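Local coordinates for extracellular solute-binding protein family 1 (Pseudothermotoga lettingae, PDB 5CI5) that probably serves an ABC transporter as its extracellular sugar-binding subunit, holding alpha-D-tagatopyranose in a cleft between two lobes, at residues 81-86 with 301-306; 139-144 with 259-264; 377-382 with 409-414. All blocks are in the same frame, centred on the assembly; numbering follows the deposited sequence.

Overall arrangement
Contacts 1 and 2 reach the same sugar from separate beta-sheets. Contact 1 joins strands 81-85 and 298-304 of the large mixed sheet; contact 2 joins strands 140-144 and 261-264 of a three-stranded antiparallel sheet. Their centres lie about 27 Å apart on opposite sides of the chain's centre, with tagatose between them, as expected for a two-lobed solute-binding protein. Contact 2 is nested within the chain loop that contact 1 closes, so the polypeptide passes from one sheet to the other and back. Contact 3 follows both in sequence, pairing helices 376-391 and 397-413 at the C-terminal end. Its centre is about 22 Å from that of contact 1 and about 29 Å from that of contact 2.

Contact 1: residues 81-86 with 301-306; sequences LAFADL and WALVIP. With T6T (alpha-D-tagatopyranose), chain C.
Asp85, whose CB lies over the six-membered ring of Trp301 at 4.0 Å from its centroid, offers OD1 to O4 of the tagatose at 2.6 Å and to Gly87 N just beyond the strand; Arg370 adds a long, weak ion pair. Asp85 OD2 takes the sugar's O5 at 2.7 Å, so one carboxylate clasps two adjacent hydroxyls. CG of Asp85 stands anti to the backbone N (chi1 -159°), which carries the carboxylate past the indole to the sugar. At the edge of that indole, near the ring plane, Trp301 NE1 donates to O2 of the sugar at 2.9 Å. Strands 81-85 and 301-304 thus carry two pocket residues as a non-hydrogen-bonded antiparallel pair, within the mixed sheet of one lobe of the periplasmic-binding-protein fold. In the adjoining hydrogen-bonded pair one bond is nearly straight, Ala302 N to Ala84 O (2.7 Å, 173°). Phe83 shares the Asp85 face; its CD2 presses on Trp301 CB at 3.5 Å, and its ring lies oblique to the indole. Leu303 runs alongside Phe83, CD2 touching CE1. On the other face, Ala84 CB meets Val304 CG1 at 3.8 Å, and Leu86 CD2 touches Ala302 CB.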
ATOM      1  N   LEU A  81      17.771  -4.984  10.184  1.00  7.60           N
ATOM      2  CA  LEU A  81      16.334  -4.738  10.314  1.00 11.39           C
ATOM      3  C   LEU A  81      15.867  -4.124   9.007  1.00  9.10           C
ATOM      4  O   LEU A  81      16.519  -3.226   8.502  1.00  9.21           O
ATOM      5  CB  LEU A  81      16.027  -3.800  11.490  1.00  5.94           C
ATOM      6  CG  LEU A  81      14.562  -3.707  11.906  1.00  9.35           C
ATOM      7  CD1 LEU A  81      14.030  -4.999  12.457  1.00 10.40           C
ATOM      8  CD2 LEU A  81      14.401  -2.561  12.934  1.00 10.37           C
ATOM      9  N   ALA A  82      14.784  -4.646   8.426  1.00  8.01           N
ATOM     10  CA  ALA A  82      14.331  -4.202   7.097  1.00  6.57           C
ATOM     11  C   ALA A  82      12.837  -4.024   7.067  1.00  8.64           C
ATOM     12  O   ALA A  82      12.107  -4.816   7.636  1.00  8.67           O
ATOM     13  CB  ALA A  82      14.715  -5.209   5.991  1.00  9.55           C
ATOM     14  N   PHE A  83      12.405  -2.974   6.383  1.00  7.60           N
ATOM     15  CA  PHE A  83      11.023  -2.834   5.985  1.00  8.05           C
ATOM     16  C   PHE A  83      10.649  -3.950   5.011  1.00  7.53           C
ATOM     17  O   PHE A  83      11.408  -4.260   4.103  1.00 11.09           O
ATOM     18  CB  PHE A  83      10.807  -1.473   5.330  1.00  7.62           C
ATOM     19  CG  PHE A  83      10.318  -0.411   6.280  1.00  9.39           C
ATOM     20  CD1 PHE A  83      11.022  -0.091   7.438  1.00 10.32           C
ATOM     21  CD2 PHE A  83       9.140   0.282   5.998  1.00  9.12           C
ATOM     22  CE1 PHE A  83      10.545   0.876   8.308  1.00 12.76           C
ATOM     23  CE2 PHE A  83       8.664   1.237   6.861  1.00 10.21           C
ATOM     24  CZ  PHE A  83       9.362   1.540   8.018  1.00 12.26           C
ATOM     25  N   ALA A  84       9.462  -4.512   5.192  1.00  5.93           N
ATOM     26  CA  ALA A  84       8.925  -5.510   4.266  1.00  7.15           C
ATOM     27  C   ALA A  84       7.427  -5.253   4.135  1.00  5.71           C
ATOM     28  O   ALA A  84       6.719  -5.047   5.134  1.00  8.74           O
ATOM     29  CB  ALA A  84       9.200  -6.931   4.735  1.00  9.04           C
ATOM     30  N   ASP A  85       6.951  -5.240   2.907  1.00  6.02           N
ATOM     31  CA  ASP A  85       5.533  -4.968   2.599  1.00  5.32           C
ATOM     32  C   ASP A  85       4.610  -6.019   3.236  1.00  5.29           C
ATOM     33  O   ASP A  85       4.848  -7.211   3.152  1.00  7.70           O
ATOM     34  CB  ASP A  85       5.378  -4.914   1.075  1.00  6.80           C
ATOM     35  CG  ASP A  85       4.157  -4.182   0.622  1.00  9.49           C
ATOM     36  OD1 ASP A  85       3.076  -4.312   1.255  1.00  6.94           O
ATOM     37  OD2 ASP A  85       4.280  -3.464  -0.402  1.00  7.26           O
ATOM     38  N   LEU A  86       3.545  -5.554   3.886  1.00  5.94           N
ATOM     39  CA  LEU A  86       2.531  -6.464   4.397  1.00  6.00           C
ATOM     40  C   LEU A  86       1.843  -7.249   3.278  1.00  6.65           C
ATOM     41  O   LEU A  86       1.202  -8.280   3.533  1.00  8.09           O
ATOM     42  CB  LEU A  86       1.504  -5.688   5.219  1.00  7.60           C
ATOM     43  CG  LEU A  86       2.017  -5.021   6.504  1.00  6.98           C
ATOM     44  CD1 LEU A  86       0.817  -4.454   7.258  1.00 10.18           C
ATOM     45  CD2 LEU A  86       2.816  -5.978   7.389  1.00  6.59           C
ATOM     46  N   TRP A 301       3.576  -1.845   6.140  1.00  7.64           N
ATOM     47  CA  TRP A 301       4.945  -2.361   6.200  1.00  6.01           C
ATOM     48  C   TRP A 301       5.231  -2.955   7.571  1.00  8.37           C
ATOM     49  O   TRP A 301       4.775  -2.425   8.580  1.00  8.99           O
ATOM     50  CB  TRP A 301       5.966  -1.265   5.891  1.00  8.99           C
ATOM     51  CG  TRP A 301       5.803  -0.795   4.497  1.00  5.96           C
ATOM     52  CD1 TRP A 301       4.854   0.067   4.043  1.00  6.76           C
ATOM     53  CD2 TRP A 301       6.538  -1.228   3.346  1.00  6.73           C
ATOM     54  NE1 TRP A 301       4.947   0.199   2.681  1.00  7.77           N
ATOM     55  CE2 TRP A 301       5.978  -0.584   2.234  1.00  6.03           C
ATOM     56  CE3 TRP A 301       7.611  -2.110   3.152  1.00 10.07           C
ATOM     57  CZ2 TRP A 301       6.471  -0.759   0.941  1.00  8.17           C
ATOM     58  CZ3 TRP A 301       8.088  -2.288   1.870  1.00  8.09           C
ATOM     59  CH2 TRP A 301       7.503  -1.633   0.778  1.00  9.90           C
ATOM     60  N   ALA A 302       5.974  -4.062   7.570  1.00  6.61           N
ATOM     61  CA  ALA A 302       6.490  -4.703   8.773  1.00  9.15           C
ATOM     62  C   ALA A 302       7.998  -4.535   8.861  1.00  6.90           C
ATOM     63  O   ALA A 302       8.668  -4.290   7.858  1.00  8.89           O
ATOM     64  CB  ALA A 302       6.148  -6.197   8.796  1.00  6.68           C
ATOM     65  N   LEU A 303       8.505  -4.658  10.079  1.00  8.30           N
ATOM     66  CA  LEU A 303       9.923  -4.739  10.354  1.00  7.78           C
ATOM     67  C   LEU A 303      10.309  -6.216  10.472  1.00  8.12           C
ATOM     68  O   LEU A 303       9.680  -6.967  11.213  1.00  8.06           O
ATOM     69  CB  LEU A 303      10.285  -3.991  11.636  1.00  8.44           C
ATOM     70  CG  LEU A 303       9.821  -2.551  11.672  1.00  9.17           C
ATOM     71  CD1 LEU A 303       9.994  -1.968  13.068  1.00 10.24           C
ATOM     72  CD2 LEU A 303      10.591  -1.731  10.663  1.00 14.37           C
ATOM     73  N   VAL A 304      11.319  -6.620   9.711  1.00  8.34           N
ATOM     74  CA  VAL A 304      11.789  -8.014   9.721  1.00  6.01           C
ATOM     75  C   VAL A 304      13.290  -8.055   9.996  1.00  7.39           C
ATOM     76  O   VAL A 304      13.994  -7.096   9.738  1.00  8.93           O
ATOM     77  CB  VAL A 304      11.489  -8.771   8.397  1.00  8.65           C
ATOM     78  CG1 VAL A 304      10.008  -8.655   8.071  1.00  6.50           C
ATOM     79  CG2 VAL A 304      12.339  -8.265   7.241  1.00  9.16           C
ATOM     80  N   ILE A 305      13.747  -9.182  10.532  1.00  9.66           N
ATOM     81  CA  ILE A 305      15.153  -9.403  10.871  1.00  9.72           C
ATOM     82  C   ILE A 305      15.668 -10.570  10.055  1.00  7.61           C
ATOM     83  O   ILE A 305      15.191 -11.685  10.239  1.00  9.76           O
ATOM     84  CB  ILE A 305      15.317  -9.702  12.367  1.00 10.61           C
ATOM     85  CG1 ILE A 305      14.850  -8.501  13.197  1.00  8.71           C
ATOM     86  CG2 ILE A 305      16.772 -10.062  12.692  1.00  9.85           C
ATOM     87  CD1 ILE A 305      14.757  -8.791  14.664  1.00  9.85           C
ATOM     88  N   PRO A 306      16.641 -10.335   9.161  1.00  7.45           N
ATOM     89  CA  PRO A 306      17.136 -11.449   8.360  1.00  8.42           C
ATOM     90  C   PRO A 306      17.804 -12.514   9.235  1.00  9.57           C
ATOM     91  O   PRO A 306      18.498 -12.190  10.194  1.00 10.90           O
ATOM     92  CB  PRO A 306      18.146 -10.782   7.406  1.00 13.82           C
ATOM     93  CG  PRO A 306      17.661  -9.368   7.309  1.00 11.65           C
ATOM     94  CD  PRO A 306      17.240  -9.059   8.725  1.00 10.94           C
TER
HETATM   95  O3  T6T C 501      -0.032   0.051   1.143  1.00  7.87           O
HETATM   96  C3  T6T C 501       1.391   0.052   1.187  1.00  7.35           C
HETATM   97  C4  T6T C 501       1.900  -1.263   0.599  1.00  6.93           C
HETATM   98  O4  T6T C 501       1.289  -2.371   1.274  1.00  7.46           O
HETATM   99  C5  T6T C 501       1.566  -1.277  -0.877  1.00  6.51           C
HETATM  100  O5  T6T C 501       2.031  -2.487  -1.479  1.00  8.17           O
HETATM  101  C6  T6T C 501       2.166  -0.056  -1.567  1.00  6.41           C
HETATM  102  O6  T6T C 501       1.633   1.124  -0.966  1.00  8.35           O
HETATM  103  C2  T6T C 501       1.914   1.232   0.433  1.00  5.91           C
HETATM  104  O2  T6T C 501       3.330   1.333   0.625  1.00  7.34           O
HETATM  105  C1  T6T C 501       1.263   2.545   0.920  1.00  8.87           C
HETATM  106  O1  T6T C 501       1.390   2.757   2.278  1.00  8.76           O

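Contact 2: residues 139-144 with 259-264; sequences RLLLYN and VAMAIG. With T6T (alpha-D-tagatopyranose), chain C.
Arg139, its stem resting on Ile263, grips the tagatose with both terminal nitrogens of its guanidinium group. Arg139 NH1 donates to O3 of the sugar at 2.8 Å, with O3 at the edge of the guanidinium and near its plane. Arg139 NH2 reaches the ring oxygen O6 at 3.0 Å and also forms a salt bridge with Glu247 OE1, which is likely to fix the rotation of the group and partly balance its charge. The residue stands at the head of strand 140-144, the middle strand of a three-stranded antiparallel sheet, with strand 261-264 along one side and strand 283-286 along the other. Two hydrogen-bonded pairs, Leu140 with Gly264 and Leu142 with Ala262, tie the contact together; Gly264 N to Leu140 O is the straightest of these bonds, at 170°. A fifth backbone bond, Asn144 N to Ala260 O at 2.9 Å, lies at the far end. There Asn144 N-caps helix 145-150 through OD1 to Met147 N, while its ND2 donates to Asn257 OD1.

The extended aliphatic part of Arg139 crosses Ile263 at about a right angle, CG meeting CG2 at 3.7 Å. Tyr143 touches Met261 CG only through its CB, because chi1 of 67° swings the ring away toward Phe148 and brings OH to Pro155 O. Met261, present as selenomethionine, faces helix 162-172; Met261 SE lies 4.1 Å from Leu141 CD1.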
ATOM      1  N   ARG A 139      -6.954   1.165   1.368  1.00  8.43           N
ATOM      2  CA  ARG A 139      -7.041   1.998   0.172  1.00  6.66           C
ATOM      3  C   ARG A 139      -8.433   2.519  -0.070  1.00  8.63           C
ATOM      4  O   ARG A 139      -9.445   1.826   0.124  1.00  7.93           O
ATOM      5  CB  ARG A 139      -6.521   1.237  -1.049  1.00  7.28           C
ATOM      6  CG  ARG A 139      -5.049   1.504  -1.304  1.00  5.66           C
ATOM      7  CD  ARG A 139      -4.387   0.592  -2.319  1.00  7.09           C
ATOM      8  NE  ARG A 139      -3.097   1.165  -2.720  1.00  7.28           N
ATOM      9  CZ  ARG A 139      -1.968   1.068  -2.025  1.00  7.25           C
ATOM     10  NH1 ARG A 139      -1.938   0.370  -0.897  1.00  8.37           N
ATOM     11  NH2 ARG A 139      -0.855   1.658  -2.474  1.00  8.02           N
ATOM     12  N   LEU A 140      -8.433   3.776  -0.482  1.00  7.38           N
ATOM     13  CA  LEU A 140      -9.627   4.616  -0.585  1.00  6.27           C
ATOM     14  C   LEU A 140      -9.540   5.515  -1.802  1.00  8.00           C
ATOM     15  O   LEU A 140      -8.497   5.586  -2.463  1.00  8.30           O
ATOM     16  CB  LEU A 140      -9.786   5.481   0.667  1.00  9.50           C
ATOM     17  CG  LEU A 140      -9.863   4.754   2.008  1.00 18.72           C
ATOM     18  CD1 LEU A 140      -9.532   5.712   3.134  1.00 20.55           C
ATOM     19  CD2 LEU A 140     -11.236   4.166   2.193  1.00 16.42           C
ATOM     20  N   LEU A 141     -10.643   6.196  -2.087  1.00  8.98           N
ATOM     21  CA  LEU A 141     -10.598   7.314  -3.016  1.00  9.65           C
ATOM     22  C   LEU A 141      -9.960   8.502  -2.300  1.00  8.65           C
ATOM     23  O   LEU A 141     -10.444   8.933  -1.256  1.00 11.15           O
ATOM     24  CB  LEU A 141     -11.985   7.668  -3.510  1.00  7.55           C
ATOM     25  CG  LEU A 141     -12.064   8.775  -4.536  1.00  8.24           C
ATOM     26  CD1 LEU A 141     -11.576   8.276  -5.888  1.00 13.52           C
ATOM     27  CD2 LEU A 141     -13.477   9.332  -4.635  1.00 10.07           C
ATOM     28  N   LEU A 142      -8.867   8.988  -2.881  1.00  7.51           N
ATOM     29  CA  LEU A 142      -8.232  10.265  -2.523  1.00  7.34           C
ATOM     30  C   LEU A 142      -8.666  11.306  -3.531  1.00  6.64           C
ATOM     31  O   LEU A 142      -8.594  11.048  -4.724  1.00 10.28           O
ATOM     32  CB  LEU A 142      -6.704  10.095  -2.539  1.00  8.61           C
ATOM     33  CG  LEU A 142      -5.841  11.295  -2.171  1.00  8.90           C
ATOM     34  CD1 LEU A 142      -5.941  11.627  -0.684  1.00 10.44           C
ATOM     35  CD2 LEU A 142      -4.374  10.993  -2.548  1.00  8.97           C
ATOM     36  N   TYR A 143      -9.148  12.462  -3.078  1.00  9.54           N
ATOM     37  CA  TYR A 143      -9.639  13.433  -4.033  1.00 12.27           C
ATOM     38  C   TYR A 143      -9.433  14.868  -3.584  1.00 11.86           C
ATOM     39  O   TYR A 143      -9.268  15.156  -2.400  1.00 10.14           O
ATOM     40  CB  TYR A 143     -11.127  13.158  -4.328  1.00  8.72           C
ATOM     41  CG  TYR A 143     -12.084  13.395  -3.177  1.00  8.99           C
ATOM     42  CD1 TYR A 143     -12.306  12.405  -2.215  1.00 12.17           C
ATOM     43  CD2 TYR A 143     -12.800  14.588  -3.069  1.00 13.62           C
ATOM     44  CE1 TYR A 143     -13.181  12.606  -1.174  1.00 15.17           C
ATOM     45  CE2 TYR A 143     -13.682  14.796  -2.020  1.00 18.12           C
ATOM     46  CZ  TYR A 143     -13.875  13.803  -1.087  1.00 22.95           C
ATOM     47  OH  TYR A 143     -14.747  13.999  -0.041  1.00 24.15           O
ATOM     48  N   ASN A 144      -9.481  15.752  -4.580  1.00  9.21           N
ATOM     49  CA  ASN A 144      -9.110  17.149  -4.473  1.00 10.62           C
ATOM     50  C   ASN A 144     -10.383  17.982  -4.460  1.00 11.36           C
ATOM     51  O   ASN A 144     -11.106  18.030  -5.450  1.00 11.71           O
ATOM     52  CB  ASN A 144      -8.198  17.507  -5.658  1.00 10.46           C
ATOM     53  CG  ASN A 144      -7.707  18.955  -5.639  1.00 13.92           C
ATOM     54  OD1 ASN A 144      -8.468  19.883  -5.387  1.00 13.89           O
ATOM     55  ND2 ASN A 144      -6.418  19.139  -5.888  1.00 12.87           N
ATOM     56  N   VAL A 259      -4.774  16.460 -11.018  1.00 10.11           N
ATOM     57  CA  VAL A 259      -5.472  15.160 -10.984  1.00  9.45           C
ATOM     58  C   VAL A 259      -6.416  15.161  -9.811  1.00  9.28           C
ATOM     59  O   VAL A 259      -5.985  15.295  -8.685  1.00  9.77           O
ATOM     60  CB  VAL A 259      -4.496  13.972 -10.873  1.00 11.00           C
ATOM     61  CG1 VAL A 259      -5.264  12.623 -10.670  1.00  9.18           C
ATOM     62  CG2 VAL A 259      -3.675  13.899 -12.102  1.00 12.85           C
ATOM     63  N   ALA A 260      -7.712  14.990 -10.072  1.00  9.58           N
ATOM     64  CA  ALA A 260      -8.722  15.220  -9.046  1.00  7.14           C
ATOM     65  C   ALA A 260      -9.006  14.028  -8.168  1.00  9.86           C
ATOM     66  O   ALA A 260      -9.492  14.213  -7.055  1.00  9.63           O
ATOM     67  CB  ALA A 260     -10.010  15.682  -9.681  1.00 10.01           C
HETATM   68  N   MSE A 261      -8.746  12.824  -8.673  1.00  8.24           N
HETATM   69  CA  MSE A 261      -9.062  11.596  -7.944  1.00 10.72           C
HETATM   70  C   MSE A 261      -7.980  10.582  -8.223  1.00  7.55           C
HETATM   71  O   MSE A 261      -7.495  10.503  -9.342  1.00  8.37           O
HETATM   72  CB  MSE A 261     -10.415  11.005  -8.362  1.00 10.06           C
HETATM   73  CG  MSE A 261     -11.614  11.819  -7.980  1.00  9.60           C
HETATM   74 SE   MSE A 261     -13.270  10.932  -8.464  0.79 13.22          SE
HETATM   75  CE  MSE A 261     -13.513  11.646 -10.247  1.00 11.20           C
ATOM     76  N   ALA A 262      -7.652   9.793  -7.209  1.00  6.70           N
ATOM     77  CA  ALA A 262      -6.743   8.664  -7.355  1.00  6.60           C
ATOM     78  C   ALA A 262      -7.033   7.668  -6.260  1.00  9.76           C
ATOM     79  O   ALA A 262      -7.837   7.928  -5.370  1.00  9.29           O
ATOM     80  CB  ALA A 262      -5.296   9.124  -7.272  1.00  8.21           C
ATOM     81  N   ILE A 263      -6.366   6.530  -6.308  1.00  8.43           N
ATOM     82  CA  ILE A 263      -6.381   5.626  -5.181  1.00  7.54           C
ATOM     83  C   ILE A 263      -5.279   6.032  -4.218  1.00  7.94           C
ATOM     84  O   ILE A 263      -4.155   6.282  -4.630  1.00  8.20           O
ATOM     85  CB  ILE A 263      -6.241   4.149  -5.638  1.00  5.61           C
ATOM     86  CG1 ILE A 263      -7.459   3.774  -6.469  1.00  9.60           C
ATOM     87  CG2 ILE A 263      -6.102   3.246  -4.415  1.00  8.29           C
ATOM     88  CD1 ILE A 263      -7.422   2.403  -7.047  1.00  9.10           C
ATOM     89  N   GLY A 264      -5.612   6.133  -2.926  1.00  8.66           N
ATOM     90  CA  GLY A 264      -4.644   6.495  -1.909  1.00  6.31           C
ATOM     91  C   GLY A 264      -5.142   6.101  -0.538  1.00  8.55           C
ATOM     92  O   GLY A 264      -6.013   5.249  -0.401  1.00  9.15           O
TER
HETATM   93  O3  T6T C 501      -0.032   0.051   1.143  1.00  7.87           O
HETATM   94  C3  T6T C 501       1.391   0.052   1.187  1.00  7.35           C
HETATM   95  C4  T6T C 501       1.900  -1.263   0.599  1.00  6.93           C
HETATM   96  O4  T6T C 501       1.289  -2.371   1.274  1.00  7.46           O
HETATM   97  C5  T6T C 501       1.566  -1.277  -0.877  1.00  6.51           C
HETATM   98  O5  T6T C 501       2.031  -2.487  -1.479  1.00  8.17           O
HETATM   99  C6  T6T C 501       2.166  -0.056  -1.567  1.00  6.41           C
HETATM  100  O6  T6T C 501       1.633   1.124  -0.966  1.00  8.35           O
HETATM  101  C2  T6T C 501       1.914   1.232   0.433  1.00  5.91           C
HETATM  102  O2  T6T C 501       3.330   1.333   0.625  1.00  7.34           O
HETATM  103  C1  T6T C 501       1.263   2.545   0.920  1.00  8.87           C
HETATM  104  O1  T6T C 501       1.390   2.757   2.278  1.00  8.76           O

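Contact 3: residues 377-382 with 409-414; sequences PQISEQ and NKILGA
Ile411 carries this contact, reaching from helix 397-413 against Gln378, Ile379 and Gln382 of helix 376-391. The two helices form an antiparallel hairpin near the C-terminus; over these short segments their axes come within 10.0 Å and their directions differ by 170°. With CG1 anti to the carbonyl carbon (chi1 -73°) and the chain extended beyond it, Ile411 sends CD1 toward helix 376-391. That methyl lies 3.8 Å from Gln378 CB and 3.9 Å from Gln382 CG, so it is lodged between side chains one helical turn apart. Gln378 slants across Ile411, its NE2 4.0 Å from Ile411 CG1, a van der Waals approach. Cutting Ile411 back to an alanine is likely to open a gap between the helices, leaving the aliphatic stems of Gln378 and Gln382 without the methyl that separates them.

Ile379, the buried member of the group, extends the contact toward Leu412. Its CG1 faces Ile411 CG2 at 4.3 Å, and its CD1 meets Leu412 CD2 at 3.9 Å, the two side chains crossing at about a right angle. Val408 adds to the apolar patch, touching both Ile379 and Gln382. Beside the segments, Gln382 OE1 bonded to Asn407 ND2 gives the helices a polar tie; between the segments themselves there is no hydrogen bond, so they meet through apolar surface, including the hydrocarbon parts of two glutamines.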
ATOM      1  N   PRO A 377       4.147 -12.486  -4.926  1.00 10.88           N
ATOM      2  CA  PRO A 377       4.804 -11.533  -5.837  1.00 10.84           C
ATOM      3  C   PRO A 377       4.776 -11.930  -7.314  1.00 11.07           C
ATOM      4  O   PRO A 377       4.549 -11.064  -8.174  1.00 11.23           O
ATOM      5  CB  PRO A 377       6.238 -11.490  -5.299  1.00 14.75           C
ATOM      6  CG  PRO A 377       6.041 -11.679  -3.817  1.00 15.66           C
ATOM      7  CD  PRO A 377       4.940 -12.733  -3.716  1.00 12.80           C
ATOM      8  N   GLN A 378       4.947 -13.217  -7.605  1.00 13.38           N
ATOM      9  CA  GLN A 378       4.812 -13.705  -8.975  1.00 11.58           C
ATOM     10  C   GLN A 378       3.404 -13.506  -9.538  1.00  8.17           C
ATOM     11  O   GLN A 378       3.236 -13.226 -10.729  1.00 11.24           O
ATOM     12  CB  GLN A 378       5.159 -15.193  -9.036  1.00 15.00           C
ATOM     13  CG  GLN A 378       6.607 -15.497  -8.855  1.00 17.15           C
ATOM     14  CD  GLN A 378       6.805 -16.995  -8.678  1.00 24.97           C
ATOM     15  OE1 GLN A 378       6.886 -17.490  -7.555  1.00 28.38           O
ATOM     16  NE2 GLN A 378       6.813 -17.721  -9.785  1.00 22.21           N
ATOM     17  N   ILE A 379       2.393 -13.704  -8.693  1.00  8.52           N
ATOM     18  CA  ILE A 379       0.995 -13.497  -9.075  1.00 10.83           C
ATOM     19  C   ILE A 379       0.755 -12.015  -9.428  1.00 10.48           C
ATOM     20  O   ILE A 379       0.148 -11.700 -10.450  1.00 10.77           O
ATOM     21  CB  ILE A 379       0.055 -13.970  -7.934  1.00 11.05           C
ATOM     22  CG1 ILE A 379       0.130 -15.498  -7.814  1.00 10.77           C
ATOM     23  CG2 ILE A 379      -1.393 -13.485  -8.163  1.00 11.16           C
ATOM     24  CD1 ILE A 379      -0.566 -16.057  -6.597  1.00 13.14           C
ATOM     25  N   SER A 380       1.260 -11.114  -8.600  1.00  8.43           N
ATOM     26  CA  SER A 380       1.116  -9.677  -8.831  1.00  8.78           C
ATOM     27  C   SER A 380       1.748  -9.289 -10.175  1.00  9.01           C
ATOM     28  O   SER A 380       1.185  -8.525 -10.954  1.00  8.10           O
ATOM     29  CB  SER A 380       1.738  -8.883  -7.690  1.00  8.22           C
ATOM     30  OG  SER A 380       1.623  -7.519  -7.997  1.00  9.95           O
ATOM     31  N   GLU A 381       2.898  -9.878 -10.476  1.00  9.94           N
ATOM     32  CA  GLU A 381       3.519  -9.653 -11.776  1.00 10.31           C
ATOM     33  C   GLU A 381       2.571 -10.002 -12.940  1.00 11.51           C
ATOM     34  O   GLU A 381       2.537  -9.296 -13.937  1.00 10.61           O
ATOM     35  CB  GLU A 381       4.816 -10.464 -11.893  1.00 15.12           C
ATOM     36  CG  GLU A 381       5.375 -10.588 -13.309  1.00 23.46           C
ATOM     37  CD  GLU A 381       5.718  -9.252 -13.932  1.00 28.65           C
ATOM     38  OE1 GLU A 381       5.835  -8.270 -13.175  1.00 28.33           O
ATOM     39  OE2 GLU A 381       5.879  -9.187 -15.181  1.00 26.32           O
ATOM     40  N   GLN A 382       1.792 -11.071 -12.800  1.00  9.16           N
ATOM     41  CA  GLN A 382       0.830 -11.444 -13.840  1.00 10.12           C
ATOM     42  C   GLN A 382      -0.307 -10.430 -14.000  1.00  8.91           C
ATOM     43  O   GLN A 382      -0.767 -10.166 -15.119  1.00 10.23           O
ATOM     44  CB  GLN A 382       0.247 -12.824 -13.556  1.00 10.76           C
ATOM     45  CG  GLN A 382       1.288 -13.921 -13.630  1.00 12.62           C
ATOM     46  CD  GLN A 382       1.865 -14.025 -15.031  1.00 13.78           C
ATOM     47  OE1 GLN A 382       1.134 -13.921 -16.023  1.00 17.98           O
ATOM     48  NE2 GLN A 382       3.162 -14.157 -15.118  1.00 21.98           N
ATOM     49  N   ASN A 409      -2.338 -20.013 -12.218  1.00 13.39           N
ATOM     50  CA  ASN A 409      -2.581 -21.393 -11.816  1.00 12.51           C
ATOM     51  C   ASN A 409      -1.322 -22.247 -11.934  1.00 15.47           C
ATOM     52  O   ASN A 409      -1.118 -23.152 -11.119  1.00 14.63           O
ATOM     53  CB  ASN A 409      -3.722 -21.998 -12.637  1.00 14.72           C
ATOM     54  CG  ASN A 409      -5.070 -21.477 -12.212  1.00 14.37           C
ATOM     55  OD1 ASN A 409      -5.235 -20.966 -11.104  1.00 17.00           O
ATOM     56  ND2 ASN A 409      -6.062 -21.624 -13.083  1.00 15.22           N
ATOM     57  N   LYS A 410      -0.477 -21.961 -12.920  1.00 13.60           N
ATOM     58  CA  LYS A 410       0.791 -22.675 -13.057  1.00 14.47           C
ATOM     59  C   LYS A 410       1.736 -22.315 -11.900  1.00 15.88           C
ATOM     60  O   LYS A 410       2.415 -23.180 -11.341  1.00 18.14           O
ATOM     61  CB  LYS A 410       1.431 -22.365 -14.409  1.00 18.08           C
ATOM     62  CG  LYS A 410       0.690 -23.036 -15.589  1.00 29.69           C
ATOM     63  CD  LYS A 410       1.132 -22.531 -16.982  1.00 34.08           C
ATOM     64  CE  LYS A 410       0.217 -23.065 -18.115  1.00 43.16           C
ATOM     65  NZ  LYS A 410       0.258 -24.563 -18.274  1.00 48.02           N
ATOM     66  N   ILE A 411       1.752 -21.040 -11.537  1.00 15.48           N
ATOM     67  CA  ILE A 411       2.546 -20.581 -10.413  1.00 14.22           C
ATOM     68  C   ILE A 411       2.125 -21.306  -9.143  1.00 13.82           C
ATOM     69  O   ILE A 411       2.979 -21.719  -8.349  1.00 16.54           O
ATOM     70  CB  ILE A 411       2.397 -19.051 -10.235  1.00 12.77           C
ATOM     71  CG1 ILE A 411       3.159 -18.312 -11.339  1.00 13.58           C
ATOM     72  CG2 ILE A 411       2.863 -18.600  -8.854  1.00 12.76           C
ATOM     73  CD1 ILE A 411       2.743 -16.833 -11.528  1.00 15.78           C
ATOM     74  N   LEU A 412       0.820 -21.473  -8.953  1.00 15.36           N
ATOM     75  CA  LEU A 412       0.302 -22.054  -7.725  1.00 12.11           C
ATOM     76  C   LEU A 412       0.507 -23.567  -7.699  1.00 20.44           C
ATOM     77  O   LEU A 412       0.518 -24.175  -6.631  1.00 25.20           O
ATOM     78  CB  LEU A 412      -1.176 -21.726  -7.558  1.00 13.16           C
ATOM     79  CG  LEU A 412      -1.394 -20.245  -7.202  1.00 13.86           C
ATOM     80  CD1 LEU A 412      -2.860 -19.896  -7.380  1.00 15.79           C
ATOM     81  CD2 LEU A 412      -0.931 -19.906  -5.798  1.00 16.12           C
ATOM     82  N   GLY A 413       0.661 -24.151  -8.881  1.00 17.97           N
ATOM     83  CA  GLY A 413       0.798 -25.596  -9.011  1.00 23.58           C
ATOM     84  C   GLY A 413       2.252 -26.015  -9.121  1.00 43.57           C
ATOM     85  O   GLY A 413       2.567 -27.208  -9.170  1.00 49.81           O
ATOM     86  N   ALA A 414       3.142 -25.026  -9.155  1.00 51.79           N
ATOM     87  CA  ALA A 414       4.573 -25.268  -9.282  1.00 52.33           C
ATOM     88  C   ALA A 414       5.220 -25.415  -7.906  1.00 53.59           C
ATOM     89  O   ALA A 414       5.216 -26.501  -7.326  1.00 54.84           O
ATOM     90  CB  ALA A 414       5.228 -24.141 -10.063  1.00 47.80           C
TER